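Local coordinates for protein thiamin pyrophosphokinase (Saccharomyces cerevisiae, PDB 1IG0) that catalyses the ATP-dependent pyrophosphorylation of thiamine to thiamine diphosphate, releasing AMP, and is the only yeast enzyme able to make this essential cofactor, at residues N92-L98 with V114-T120; S39-N45 with H62-A68; I237-P241 with F290-N294; L176-T182 with N212-F216. Residues are numbered along the deposited sequence.

Contact 1: residues N92-L98 with V114-T120; sequences NYIIGDL and VTIIKQT
Two short parallel strands, 93-96 and 115-118, run side by side with axes 4.7 Å apart and an angle of 9°, paired Tyr93 with Thr115, Ile94 with Ile116, Ile95 with Ile117 and Gly96 with Lys118. The ladder is Thr115 N to Asn92 O (3.2 Å), Ile94 N to Thr115 O (3.1 Å), Ile117 N to Ile94 O (2.8 Å), Gly96 N to Ile117 O (3.2 Å) and Gln119 N to Gly96 O (2.9 Å); a water bridges Asn92 O and Thr115 OG1. On one face the Tyr93 ring (m) has Thr115 CG2 3.7 Å and Ile117 CD1 4.1 Å from CD2, while Ile95 CG1 lies 4.0 Å from Ile117 CB. On the other, Ile94 (m) fits between Val114 and Ile116 (Ile94 CG1 to Val114 CG1, 3.8 Å; Ile94 CB to Ile116 CG1, 4.1 Å). Gly96 adds no bump there: at phi/psi 153/-172 a CB would jam against the preceding carbonyl O, which calls for glycine. Leu98, with positive phi (70°), folds back over the second strand, filling the hollow between Ile116 and Lys118 (CD1 3.7 Å from Ile116 CG2, 3.6 Å from Lys118 CB). In this beta-alpha-beta crossover, helix 103-111 covers Ile94 and Ile116, helices 126-139 and 141-148 cover Tyr93, and strand 64-68 flanks 93-96, leaving 115-118 outermost within the chain.

Contact 2: residues S39-N45 with H62-A68; sequences STLLILN and HDLKVCA
A buried parallel strand pairing in the interior of the large sheet joins strand 38-43 to strand 64-68, the two ends of a beta-alpha-beta unit whose connection is helix 52-61. The axes of strands 39-43 and 64-68 approach to 4.6 Å and cross at -20°, with Thr40 opposite Leu64, Leu41 opposite Lys65, Leu42 opposite Val66 and Ile43 opposite Cys67. Backbone hydrogen bonds alternate along the ladder: Leu64 N to Ser39 O (3.1 Å), Leu41 N to Leu64 O (2.8 Å), Val66 N to Leu41 O (3.1 Å), Ile43 N to Val66 O (2.9 Å), Ala68 N to Ile43 O (3.0 Å). Ser39, rotamer p, extends it by accepting Asp63 N on OG (2.9 Å). Leu42 CD1 packs 4.0 Å from Val66 CG1, and Leu44 CD2 lies 3.7 Å from Ala68 CB. Lys65 curls back so that NZ donates hydrogen bonds to His62 O (2.8 Å) and Asp63 O (2.9 Å). Helix 126-139 packs on Thr40, Leu44 and Ala68, helix 71-78 on Ile43 and Cys67, with strands 184-189 and 93-96 on the flanks.

Contact 3: residues I237-P241 with F290-N294; sequences IEYDP and FVGDN
Phe290 opens the second segment with chi1 in m and its ring beside that of Tyr239: the planes are near parallel, at 23°, but slid apart with centroids 5.0 Å from each other, and Tyr239 CE2 lies 3.8 Å from Phe290 CD1. At its far end Phe290 CZ is 4.3 Å from Ile237 CG2. Val291 turns its side chain away from 237-241. Gly292 offers its carbonyl to the tyrosine: Tyr239, in rotamer p, donates from OH to Gly292 O at 2.6 Å. Residues 290-294 form the loop that leads from strand 288-289 in one sheet of the thiamine-binding beta sandwich to strand 295-300 in the other, where 235-238 is an antiparallel neighbour. Asp293, phi/psi -46/-52, sets its O 3.6 Å from Tyr239 CE1 and 3.4 Å from Pro241 CG, while its carboxylate makes a salt bridge with Lys13. Asn294 accepts Tyr239 N on its O at 3.0 Å, just before the strand, and Asn294 C lies over a face of the Tyr239 ring.

Contact 4: residues L176-T182 with N212-F216; sequences LVFSKVT and NASYF
Ring contacts dominate between the loop 176-182 and the segment 212-216. Tyr215, chi1 in p, turns a ring edge to the face of Phe178 (m) in an edge-to-face pair, centroids 5.5 Å apart and planes at 64°; the closest atoms are the two CE2 carbons of Phe178 and Tyr215, at 3.8 Å. A CH-pi contact adds Val181, whose CG1 stands over the face of the Tyr215 ring, 4.0 Å from its centroid and 28° off the normal. Among the remaining van der Waals contacts, Leu176 CD2 is 4.3 Å from Tyr215 CE2, the edge of the Phe178 ring meets Asn212 O at the end of helix 196-212 (CE2 to O, 3.3 Å), and Phe178 CE2 is 3.9 Å from Ala213 CA. Polar linkage runs through a water that donates to Phe178 O (2.6 Å) and makes a weak hydrogen bond with Ser214 OG (3.3 Å). Internal backbone hydrogen bonds shape both segments: Lys180 N to Val177 O (2.8 Å) and Val181 N to Phe178 O (3.1 Å) around the 3-10 turn 178-180, and Phe216 N to Ala213 O (2.9 Å) closing the type I turn Ala213 to Phe216. Two helix-to-strand connections of the alpha/beta domain meet here: one leads from helix 164-175 into strand 184-189, the other from helix 196-212 into strand 216-221, while helix 126-139 flanks both and hydrogen-bonds Tyr215 OH through Ser135.

How the contacts relate
Contacts 1 and 2 are pairings in one sheet, joined through the intervening neighbours 93-96 and 64-68; their centres lie about 12 Å apart, and Asn92 N approaches Lys65 O to 2.8 Å, a probable hydrogen bond. Both end near a bound thiamine, about 6 Å from the Asp97 side chain and about 9 Å from that of Asn45, in the pocket holding Gln122 to Thr125. Contact 4, centred about 19 Å from the centre of contact 2, joins loops leading into strands 184-189 and 216-221 of the same sheet. Contact 3 stands apart, about 41 Å from contact 1 between centres, in the thiamine-binding domain; the side chain of Val291 is about 10 Å from a thiamine, consistent with a compound active site in the homodimer.

Contact 1: residues N92-L98 with V114-T120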
loop_
_atom_site.group_PDB
_atom_site.type_symbol
_atom_site.label_atom_id
_atom_site.label_comp_id
_atom_site.label_asym_id
_atom_site.label_seq_id
_atom_site.Cartn_x
_atom_site.Cartn_y
_atom_site.Cartn_z
ATOM N N ASN B 92 12.229 1.146 24.558
ATOM C CA ASN B 92 13.248 2.048 25.074
ATOM C C ASN B 92 12.763 3.489 24.981
ATOM O O ASN B 92 12.990 4.285 25.890
ATOM C CB ASN B 92 14.564 1.893 24.306
ATOM C CG ASN B 92 15.173 0.514 24.462
ATOM O OD1 ASN B 92 14.923 -0.382 23.657
ATOM N ND2 ASN B 92 15.969 0.334 25.511
ATOM N N TYR B 93 12.095 3.818 23.878
ATOM C CA TYR B 93 11.569 5.166 23.676
ATOM C C TYR B 93 10.142 5.173 23.141
ATOM O O TYR B 93 9.686 4.219 22.510
ATOM C CB TYR B 93 12.402 5.953 22.657
ATOM C CG TYR B 93 13.859 6.172 22.977
ATOM C CD1 TYR B 93 14.837 5.304 22.494
ATOM C CD2 TYR B 93 14.269 7.291 23.702
ATOM C CE1 TYR B 93 16.190 5.549 22.717
ATOM C CE2 TYR B 93 15.618 7.545 23.932
ATOM C CZ TYR B 93 16.573 6.672 23.434
ATOM O OH TYR B 93 17.909 6.932 23.633
ATOM N N ILE B 94 9.456 6.280 23.402
ATOM C CA ILE B 94 8.110 6.537 22.909
ATOM C C ILE B 94 8.231 7.995 22.482
ATOM O O ILE B 94 8.571 8.855 23.298
ATOM C CB ILE B 94 7.031 6.429 24.001
ATOM C CG1 ILE B 94 6.888 4.979 24.462
ATOM C CG2 ILE B 94 5.703 6.935 23.456
ATOM C CD1 ILE B 94 5.801 4.780 25.515
ATOM N N ILE B 95 7.986 8.274 21.208
ATOM C CA ILE B 95 8.108 9.639 20.722
ATOM C C ILE B 95 6.975 10.032 19.778
ATOM O O ILE B 95 6.484 9.213 19.001
ATOM C CB ILE B 95 9.475 9.834 20.022
ATOM C CG1 ILE B 95 9.695 11.309 19.690
ATOM C CG2 ILE B 95 9.546 8.970 18.772
ATOM C CD1 ILE B 95 11.106 11.624 19.229
ATOM N N GLY B 96 6.567 11.294 19.868
ATOM C CA GLY B 96 5.489 11.812 19.041
ATOM C C GLY B 96 4.819 12.955 19.781
ATOM O O GLY B 96 5.322 13.384 20.821
ATOM N N ASP B 97 3.697 13.460 19.270
ATOM C CA ASP B 97 3.012 14.559 19.947
ATOM C C ASP B 97 2.318 14.049 21.209
ATOM O O ASP B 97 1.975 14.825 22.100
ATOM C CB ASP B 97 2.016 15.253 19.003
ATOM C CG ASP B 97 0.846 14.374 18.622
ATOM O OD1 ASP B 97 0.525 14.315 17.417
ATOM O OD2 ASP B 97 0.237 13.758 19.521
ATOM N N LEU B 98 2.114 12.735 21.266
ATOM C CA LEU B 98 1.518 12.064 22.420
ATOM C C LEU B 98 0.036 12.282 22.727
ATOM O O LEU B 98 -0.446 11.821 23.761
ATOM C CB LEU B 98 2.327 12.398 23.678
ATOM C CG LEU B 98 3.850 12.310 23.560
ATOM C CD1 LEU B 98 4.476 12.570 24.921
ATOM C CD2 LEU B 98 4.260 10.943 23.032
ATOM N N VAL B 114 10.231 4.316 30.894
ATOM C CA VAL B 114 10.450 4.373 29.453
ATOM C C VAL B 114 10.740 5.835 29.129
ATOM O O VAL B 114 10.081 6.729 29.657
ATOM C CB VAL B 114 9.201 3.932 28.657
ATOM C CG1 VAL B 114 9.387 4.251 27.175
ATOM C CG2 VAL B 114 8.965 2.444 28.846
ATOM N N THR B 115 11.728 6.083 28.278
ATOM C CA THR B 115 12.059 7.454 27.916
ATOM C C THR B 115 11.018 7.959 26.925
ATOM O O THR B 115 11.019 7.575 25.756
ATOM C CB THR B 115 13.457 7.553 27.277
ATOM O OG1 THR B 115 14.441 7.085 28.209
ATOM C CG2 THR B 115 13.771 8.996 26.899
ATOM N N ILE B 116 10.124 8.815 27.409
ATOM C CA ILE B 116 9.064 9.369 26.578
ATOM C C ILE B 116 9.425 10.781 26.139
ATOM O O ILE B 116 9.693 11.650 26.968
ATOM C CB ILE B 116 7.727 9.385 27.345
ATOM C CG1 ILE B 116 7.397 7.968 27.828
ATOM C CG2 ILE B 116 6.617 9.905 26.445
ATOM C CD1 ILE B 116 6.150 7.870 28.678
ATOM N N ILE B 117 9.430 11.000 24.827
ATOM C CA ILE B 117 9.779 12.297 24.258
ATOM C C ILE B 117 8.628 12.897 23.462
ATOM O O ILE B 117 8.099 12.270 22.544
ATOM C CB ILE B 117 11.007 12.175 23.326
ATOM C CG1 ILE B 117 12.188 11.582 24.099
ATOM C CG2 ILE B 117 11.367 13.539 22.755
ATOM C CD1 ILE B 117 13.377 11.246 23.231
ATOM N N LYS B 118 8.254 14.120 23.818
ATOM C CA LYS B 118 7.169 14.816 23.143
ATOM C C LYS B 118 7.707 15.760 22.068
ATOM O O LYS B 118 8.660 16.505 22.299
ATOM C CB LYS B 118 6.333 15.595 24.167
ATOM C CG LYS B 118 5.137 16.351 23.593
ATOM C CD LYS B 118 4.216 16.821 24.714
ATOM C CE LYS B 118 3.031 17.622 24.193
ATOM N NZ LYS B 118 3.440 18.955 23.677
ATOM N N GLN B 119 7.096 15.698 20.889
ATOM C CA GLN B 119 7.457 16.543 19.752
ATOM C C GLN B 119 6.137 16.962 19.113
ATOM O O GLN B 119 5.396 16.125 18.599
ATOM C CB GLN B 119 8.316 15.761 18.752
ATOM C CG GLN B 119 9.714 15.438 19.265
ATOM C CD GLN B 119 10.615 16.660 19.317
ATOM O OE1 GLN B 119 11.221 17.044 18.315
ATOM N NE2 GLN B 119 10.694 17.288 20.485
ATOM N N THR B 120 5.849 18.259 19.142
ATOM C CA THR B 120 4.586 18.780 18.625
ATOM C C THR B 120 4.510 19.178 17.153
ATOM O O THR B 120 3.413 19.366 16.626
ATOM C CB THR B 120 4.133 20.003 19.444
ATOM O OG1 THR B 120 5.041 21.089 19.222
ATOM C CG2 THR B 120 4.112 19.674 20.927
HETATM O O HOH W 1 14.270 4.059 28.522
#

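Contact 2: residues S39-N45 with H62-A68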
loop_
_atom_site.group_PDB
_atom_site.type_symbol
_atom_site.label_atom_id
_atom_site.label_comp_id
_atom_site.label_asym_id
_atom_site.label_seq_id
_atom_site.Cartn_x
_atom_site.Cartn_y
_atom_site.Cartn_z
ATOM N N SER B 39 21.009 -2.358 15.829
ATOM C CA SER B 39 19.698 -2.814 15.392
ATOM C C SER B 39 18.567 -2.164 16.170
ATOM O O SER B 39 18.733 -1.767 17.324
ATOM C CB SER B 39 19.605 -4.334 15.525
ATOM O OG SER B 39 19.831 -4.741 16.861
ATOM N N THR B 40 17.412 -2.064 15.524
ATOM C CA THR B 40 16.248 -1.460 16.147
ATOM C C THR B 40 14.958 -2.059 15.616
ATOM O O THR B 40 14.836 -2.354 14.426
ATOM C CB THR B 40 16.194 0.068 15.889
ATOM O OG1 THR B 40 17.365 0.691 16.427
ATOM C CG2 THR B 40 14.954 0.680 16.537
ATOM N N LEU B 41 14.004 -2.248 16.518
ATOM C CA LEU B 41 12.690 -2.752 16.153
ATOM C C LEU B 41 11.774 -1.547 16.318
ATOM O O LEU B 41 11.579 -1.056 17.430
ATOM C CB LEU B 41 12.244 -3.871 17.093
ATOM C CG LEU B 41 10.803 -4.357 16.887
ATOM C CD1 LEU B 41 10.643 -4.926 15.479
ATOM C CD2 LEU B 41 10.461 -5.409 17.938
ATOM N N LEU B 42 11.231 -1.063 15.209
ATOM C CA LEU B 42 10.352 0.095 15.243
ATOM C C LEU B 42 8.893 -0.307 15.130
ATOM O O LEU B 42 8.495 -0.977 14.178
ATOM C CB LEU B 42 10.707 1.051 14.103
ATOM C CG LEU B 42 9.799 2.262 13.883
ATOM C CD1 LEU B 42 9.778 3.131 15.133
ATOM C CD2 LEU B 42 10.303 3.053 12.682
ATOM N N ILE B 43 8.098 0.108 16.111
ATOM C CA ILE B 43 6.676 -0.202 16.116
ATOM C C ILE B 43 5.889 1.056 15.787
ATOM O O ILE B 43 5.948 2.044 16.518
ATOM C CB ILE B 43 6.215 -0.725 17.492
ATOM C CG1 ILE B 43 7.055 -1.940 17.890
ATOM C CG2 ILE B 43 4.736 -1.112 17.437
ATOM C CD1 ILE B 43 6.726 -2.493 19.267
ATOM N N LEU B 44 5.156 1.016 14.679
ATOM C CA LEU B 44 4.355 2.154 14.256
ATOM C C LEU B 44 2.920 2.018 14.762
ATOM O O LEU B 44 2.514 0.945 15.215
ATOM C CB LEU B 44 4.403 2.281 12.732
ATOM C CG LEU B 44 5.834 2.527 12.235
ATOM C CD1 LEU B 44 5.892 2.459 10.723
ATOM C CD2 LEU B 44 6.317 3.879 12.741
ATOM N N ASN B 45 2.158 3.104 14.687
ATOM C CA ASN B 45 0.787 3.106 15.186
ATOM C C ASN B 45 -0.254 2.366 14.352
ATOM O O ASN B 45 -1.008 2.968 13.586
ATOM C CB ASN B 45 0.328 4.547 15.434
ATOM C CG ASN B 45 -1.027 4.616 16.112
ATOM O OD1 ASN B 45 -1.384 3.737 16.896
ATOM N ND2 ASN B 45 -1.782 5.670 15.825
ATOM N N HIS B 62 16.752 -7.785 18.254
ATOM C CA HIS B 62 17.041 -6.371 18.059
ATOM C C HIS B 62 17.379 -5.687 19.375
ATOM O O HIS B 62 16.834 -6.026 20.423
ATOM C CB HIS B 62 15.862 -5.676 17.376
ATOM C CG HIS B 62 15.621 -6.154 15.978
ATOM N ND1 HIS B 62 15.098 -7.397 15.697
ATOM C CD2 HIS B 62 15.883 -5.578 14.780
ATOM C CE1 HIS B 62 15.049 -7.568 14.388
ATOM N NE2 HIS B 62 15.521 -6.478 13.809
ATOM N N ASP B 63 18.294 -4.727 19.309
ATOM C CA ASP B 63 18.737 -4.004 20.492
ATOM C C ASP B 63 17.745 -2.951 20.979
ATOM O O ASP B 63 17.134 -3.105 22.038
ATOM C CB ASP B 63 20.098 -3.358 20.215
ATOM C CG ASP B 63 20.586 -2.496 21.363
ATOM O OD1 ASP B 63 20.261 -2.808 22.528
ATOM O OD2 ASP B 63 21.310 -1.513 21.103
ATOM N N LEU B 64 17.588 -1.883 20.205
ATOM C CA LEU B 64 16.679 -0.804 20.571
ATOM C C LEU B 64 15.249 -1.047 20.091
ATOM O O LEU B 64 15.030 -1.606 19.017
ATOM C CB LEU B 64 17.184 0.521 19.989
ATOM C CG LEU B 64 16.431 1.793 20.395
ATOM C CD1 LEU B 64 16.727 2.119 21.849
ATOM C CD2 LEU B 64 16.860 2.950 19.511
ATOM N N LYS B 65 14.281 -0.632 20.903
ATOM C CA LYS B 65 12.870 -0.759 20.552
ATOM C C LYS B 65 12.229 0.610 20.700
ATOM O O LYS B 65 12.281 1.221 21.769
ATOM C CB LYS B 65 12.148 -1.759 21.461
ATOM C CG LYS B 65 12.566 -3.207 21.273
ATOM C CD LYS B 65 13.838 -3.524 22.036
ATOM C CE LYS B 65 14.230 -4.981 21.866
ATOM N NZ LYS B 65 15.388 -5.329 22.729
ATOM N N VAL B 66 11.622 1.091 19.621
ATOM C CA VAL B 66 10.992 2.403 19.632
ATOM C C VAL B 66 9.521 2.338 19.241
ATOM O O VAL B 66 9.146 1.634 18.304
ATOM C CB VAL B 66 11.719 3.369 18.663
ATOM C CG1 VAL B 66 10.999 4.709 18.612
ATOM C CG2 VAL B 66 13.164 3.562 19.107
ATOM N N CYS B 67 8.697 3.077 19.977
ATOM C CA CYS B 67 7.266 3.144 19.712
ATOM C C CYS B 67 6.923 4.531 19.188
ATOM O O CYS B 67 7.282 5.539 19.798
ATOM C CB CYS B 67 6.463 2.877 20.986
ATOM S SG CYS B 67 6.313 1.140 21.439
ATOM N N ALA B 68 6.237 4.578 18.052
ATOM C CA ALA B 68 5.839 5.848 17.463
ATOM C C ALA B 68 4.484 6.285 18.014
ATOM O O ALA B 68 3.438 5.784 17.596
ATOM C CB ALA B 68 5.775 5.731 15.945
HETATM O O HOH W 2 22.533 -2.162 18.443
#

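Contact 3: residues I237-P241 with F290-N294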
loop_
_atom_site.group_PDB
_atom_site.type_symbol
_atom_site.label_atom_id
_atom_site.label_comp_id
_atom_site.label_asym_id
_atom_site.label_seq_id
_atom_site.Cartn_x
_atom_site.Cartn_y
_atom_site.Cartn_z
ATOM N N ILE B 237 20.167 -11.406 -4.327
ATOM C CA ILE B 237 19.392 -11.826 -3.168
ATOM C C ILE B 237 19.712 -13.291 -2.894
ATOM O O ILE B 237 19.533 -14.149 -3.759
ATOM C CB ILE B 237 17.881 -11.677 -3.429
ATOM C CG1 ILE B 237 17.550 -10.214 -3.724
ATOM C CG2 ILE B 237 17.093 -12.181 -2.227
ATOM C CD1 ILE B 237 16.134 -9.993 -4.170
ATOM N N GLU B 238 20.193 -13.574 -1.688
ATOM C CA GLU B 238 20.549 -14.938 -1.320
ATOM C C GLU B 238 19.582 -15.540 -0.309
ATOM O O GLU B 238 18.989 -14.831 0.505
ATOM C CB GLU B 238 21.973 -14.968 -0.760
ATOM C CG GLU B 238 23.024 -14.470 -1.738
ATOM C CD GLU B 238 24.433 -14.626 -1.205
ATOM O OE1 GLU B 238 24.802 -15.754 -0.817
ATOM O OE2 GLU B 238 25.176 -13.624 -1.178
ATOM N N TYR B 239 19.423 -16.857 -0.374
ATOM C CA TYR B 239 18.536 -17.563 0.537
ATOM C C TYR B 239 18.828 -19.053 0.596
ATOM O O TYR B 239 19.209 -19.667 -0.401
ATOM C CB TYR B 239 17.073 -17.337 0.133
ATOM C CG TYR B 239 16.798 -17.489 -1.349
ATOM C CD1 TYR B 239 16.731 -18.749 -1.950
ATOM C CD2 TYR B 239 16.615 -16.366 -2.156
ATOM C CE1 TYR B 239 16.487 -18.883 -3.324
ATOM C CE2 TYR B 239 16.371 -16.487 -3.526
ATOM C CZ TYR B 239 16.307 -17.745 -4.104
ATOM O OH TYR B 239 16.071 -17.858 -5.459
ATOM N N ASP B 240 18.674 -19.623 1.787
ATOM C CA ASP B 240 18.877 -21.050 1.971
ATOM C C ASP B 240 17.653 -21.719 1.356
ATOM O O ASP B 240 16.519 -21.315 1.619
ATOM C CB ASP B 240 18.977 -21.389 3.459
ATOM C CG ASP B 240 18.809 -22.869 3.732
ATOM O OD1 ASP B 240 17.744 -23.261 4.254
ATOM O OD2 ASP B 240 19.737 -23.643 3.415
ATOM N N PRO B 241 17.864 -22.739 0.513
ATOM C CA PRO B 241 16.750 -23.442 -0.129
ATOM C C PRO B 241 15.625 -23.862 0.816
ATOM O O PRO B 241 14.454 -23.609 0.538
ATOM C CB PRO B 241 17.440 -24.629 -0.792
ATOM C CG PRO B 241 18.756 -24.039 -1.200
ATOM C CD PRO B 241 19.156 -23.270 0.043
ATOM N N PHE B 290 10.727 -16.586 -6.869
ATOM C CA PHE B 290 12.106 -17.034 -7.012
ATOM C C PHE B 290 12.148 -18.455 -7.574
ATOM O O PHE B 290 11.365 -19.314 -7.167
ATOM C CB PHE B 290 12.810 -17.034 -5.651
ATOM C CG PHE B 290 12.922 -15.680 -5.009
ATOM C CD1 PHE B 290 12.723 -15.538 -3.639
ATOM C CD2 PHE B 290 13.257 -14.553 -5.757
ATOM C CE1 PHE B 290 12.855 -14.300 -3.020
ATOM C CE2 PHE B 290 13.393 -13.307 -5.146
ATOM C CZ PHE B 290 13.192 -13.181 -3.775
ATOM N N VAL B 291 13.057 -18.701 -8.513
ATOM C CA VAL B 291 13.216 -20.034 -9.084
ATOM C C VAL B 291 14.677 -20.440 -8.967
ATOM O O VAL B 291 15.029 -21.602 -9.164
ATOM C CB VAL B 291 12.780 -20.096 -10.565
ATOM C CG1 VAL B 291 11.287 -19.845 -10.666
ATOM C CG2 VAL B 291 13.561 -19.087 -11.395
ATOM N N GLY B 292 15.527 -19.469 -8.648
ATOM C CA GLY B 292 16.937 -19.759 -8.478
ATOM C C GLY B 292 17.081 -20.640 -7.252
ATOM O O GLY B 292 16.491 -20.353 -6.210
ATOM N N ASP B 293 17.847 -21.718 -7.376
ATOM C CA ASP B 293 18.059 -22.649 -6.271
ATOM C C ASP B 293 18.378 -21.964 -4.948
ATOM O O ASP B 293 17.738 -22.232 -3.929
ATOM C CB ASP B 293 19.202 -23.612 -6.601
ATOM C CG ASP B 293 18.738 -24.848 -7.335
ATOM O OD1 ASP B 293 19.610 -25.625 -7.779
ATOM O OD2 ASP B 293 17.511 -25.053 -7.461
ATOM N N ASN B 294 19.366 -21.076 -4.969
ATOM C CA ASN B 294 19.798 -20.395 -3.755
ATOM C C ASN B 294 19.955 -18.881 -3.867
ATOM O O ASN B 294 20.364 -18.235 -2.901
ATOM C CB ASN B 294 21.132 -20.978 -3.299
ATOM C CG ASN B 294 22.213 -20.826 -4.351
ATOM O OD1 ASN B 294 22.237 -21.556 -5.342
ATOM N ND2 ASN B 294 23.101 -19.860 -4.152
#

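Contact 4: residues L176-T182 with N212-F216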
loop_
_atom_site.group_PDB
_atom_site.type_symbol
_atom_site.label_atom_id
_atom_site.label_comp_id
_atom_site.label_asym_id
_atom_site.label_seq_id
_atom_site.Cartn_x
_atom_site.Cartn_y
_atom_site.Cartn_z
ATOM N N LEU B 176 28.853 14.261 11.150
ATOM C CA LEU B 176 28.864 12.812 11.026
ATOM C C LEU B 176 29.583 12.355 9.756
ATOM O O LEU B 176 29.341 12.878 8.667
ATOM C CB LEU B 176 27.421 12.294 11.026
ATOM C CG LEU B 176 27.124 10.913 11.614
ATOM C CD1 LEU B 176 27.612 10.848 13.053
ATOM C CD2 LEU B 176 25.625 10.656 11.552
ATOM N N VAL B 177 30.486 11.390 9.909
ATOM C CA VAL B 177 31.220 10.836 8.776
ATOM C C VAL B 177 30.473 9.564 8.383
ATOM O O VAL B 177 30.773 8.477 8.871
ATOM C CB VAL B 177 32.674 10.482 9.161
ATOM C CG1 VAL B 177 33.418 9.936 7.949
ATOM C CG2 VAL B 177 33.380 11.714 9.704
ATOM N N PHE B 178 29.489 9.720 7.504
ATOM C CA PHE B 178 28.653 8.614 7.047
ATOM C C PHE B 178 29.370 7.310 6.700
ATOM O O PHE B 178 28.913 6.228 7.078
ATOM C CB PHE B 178 27.808 9.068 5.854
ATOM C CG PHE B 178 26.614 9.899 6.240
ATOM C CD1 PHE B 178 26.755 11.005 7.074
ATOM C CD2 PHE B 178 25.343 9.572 5.771
ATOM C CE1 PHE B 178 25.649 11.771 7.438
ATOM C CE2 PHE B 178 24.231 10.333 6.129
ATOM C CZ PHE B 178 24.382 11.434 6.963
ATOM N N SER B 179 30.488 7.403 5.988
ATOM C CA SER B 179 31.231 6.207 5.603
ATOM C C SER B 179 31.746 5.420 6.805
ATOM O O SER B 179 32.119 4.256 6.672
ATOM C CB SER B 179 32.410 6.580 4.700
ATOM O OG SER B 179 33.336 7.403 5.385
ATOM N N LYS B 180 31.757 6.050 7.976
ATOM C CA LYS B 180 32.244 5.395 9.186
ATOM C C LYS B 180 31.158 5.148 10.231
ATOM O O LYS B 180 31.451 4.740 11.357
ATOM C CB LYS B 180 33.369 6.224 9.807
ATOM C CG LYS B 180 34.579 6.383 8.902
ATOM C CD LYS B 180 35.205 5.036 8.566
ATOM C CE LYS B 180 36.386 5.198 7.624
ATOM N NZ LYS B 180 37.023 3.891 7.309
ATOM N N VAL B 181 29.908 5.399 9.861
ATOM C CA VAL B 181 28.794 5.190 10.779
ATOM C C VAL B 181 28.426 3.714 10.817
ATOM O O VAL B 181 28.277 3.080 9.774
ATOM C CB VAL B 181 27.548 5.996 10.346
ATOM C CG1 VAL B 181 26.363 5.650 11.245
ATOM C CG2 VAL B 181 27.847 7.485 10.410
ATOM N N THR B 182 28.288 3.166 12.020
ATOM C CA THR B 182 27.921 1.763 12.165
ATOM C C THR B 182 26.518 1.581 11.601
ATOM O O THR B 182 25.611 2.347 11.922
ATOM C CB THR B 182 27.927 1.325 13.645
ATOM O OG1 THR B 182 29.249 1.469 14.176
ATOM C CG2 THR B 182 27.493 -0.128 13.777
ATOM N N ASN B 212 19.559 9.923 2.228
ATOM C CA ASN B 212 20.048 10.869 3.226
ATOM C C ASN B 212 20.568 10.288 4.542
ATOM O O ASN B 212 21.092 11.023 5.378
ATOM C CB ASN B 212 18.947 11.889 3.510
ATOM C CG ASN B 212 18.470 12.585 2.249
ATOM O OD1 ASN B 212 17.281 12.856 2.088
ATOM N ND2 ASN B 212 19.402 12.884 1.350
ATOM N N ALA B 213 20.423 8.981 4.724
ATOM C CA ALA B 213 20.893 8.308 5.935
ATOM C C ALA B 213 21.166 6.859 5.558
ATOM O O ALA B 213 20.604 5.931 6.144
ATOM C CB ALA B 213 19.832 8.383 7.029
ATOM N N SER B 214 22.042 6.689 4.572
ATOM C CA SER B 214 22.399 5.380 4.038
ATOM C C SER B 214 22.851 4.327 5.038
ATOM O O SER B 214 22.869 3.144 4.705
ATOM C CB SER B 214 23.471 5.533 2.956
ATOM O OG SER B 214 24.670 6.059 3.496
ATOM N N TYR B 215 23.221 4.730 6.249
ATOM C CA TYR B 215 23.652 3.745 7.237
ATOM C C TYR B 215 22.473 2.908 7.727
ATOM O O TYR B 215 22.658 1.837 8.307
ATOM C CB TYR B 215 24.364 4.428 8.409
ATOM C CG TYR B 215 23.653 5.636 8.966
ATOM C CD1 TYR B 215 22.642 5.500 9.918
ATOM C CD2 TYR B 215 23.983 6.920 8.532
ATOM C CE1 TYR B 215 21.979 6.614 10.423
ATOM C CE2 TYR B 215 23.322 8.041 9.030
ATOM C CZ TYR B 215 22.322 7.880 9.974
ATOM O OH TYR B 215 21.658 8.983 10.459
ATOM N N PHE B 216 21.259 3.399 7.485
ATOM C CA PHE B 216 20.050 2.678 7.871
ATOM C C PHE B 216 19.764 1.580 6.855
ATOM O O PHE B 216 20.016 1.744 5.661
ATOM C CB PHE B 216 18.828 3.604 7.894
ATOM C CG PHE B 216 18.633 4.349 9.184
ATOM C CD1 PHE B 216 18.870 5.718 9.255
ATOM C CD2 PHE B 216 18.160 3.690 10.317
ATOM C CE1 PHE B 216 18.637 6.424 10.437
ATOM C CE2 PHE B 216 17.923 4.384 11.504
ATOM C CZ PHE B 216 18.161 5.755 11.563
HETATM O O HOH W 3 26.445 5.753 6.305
#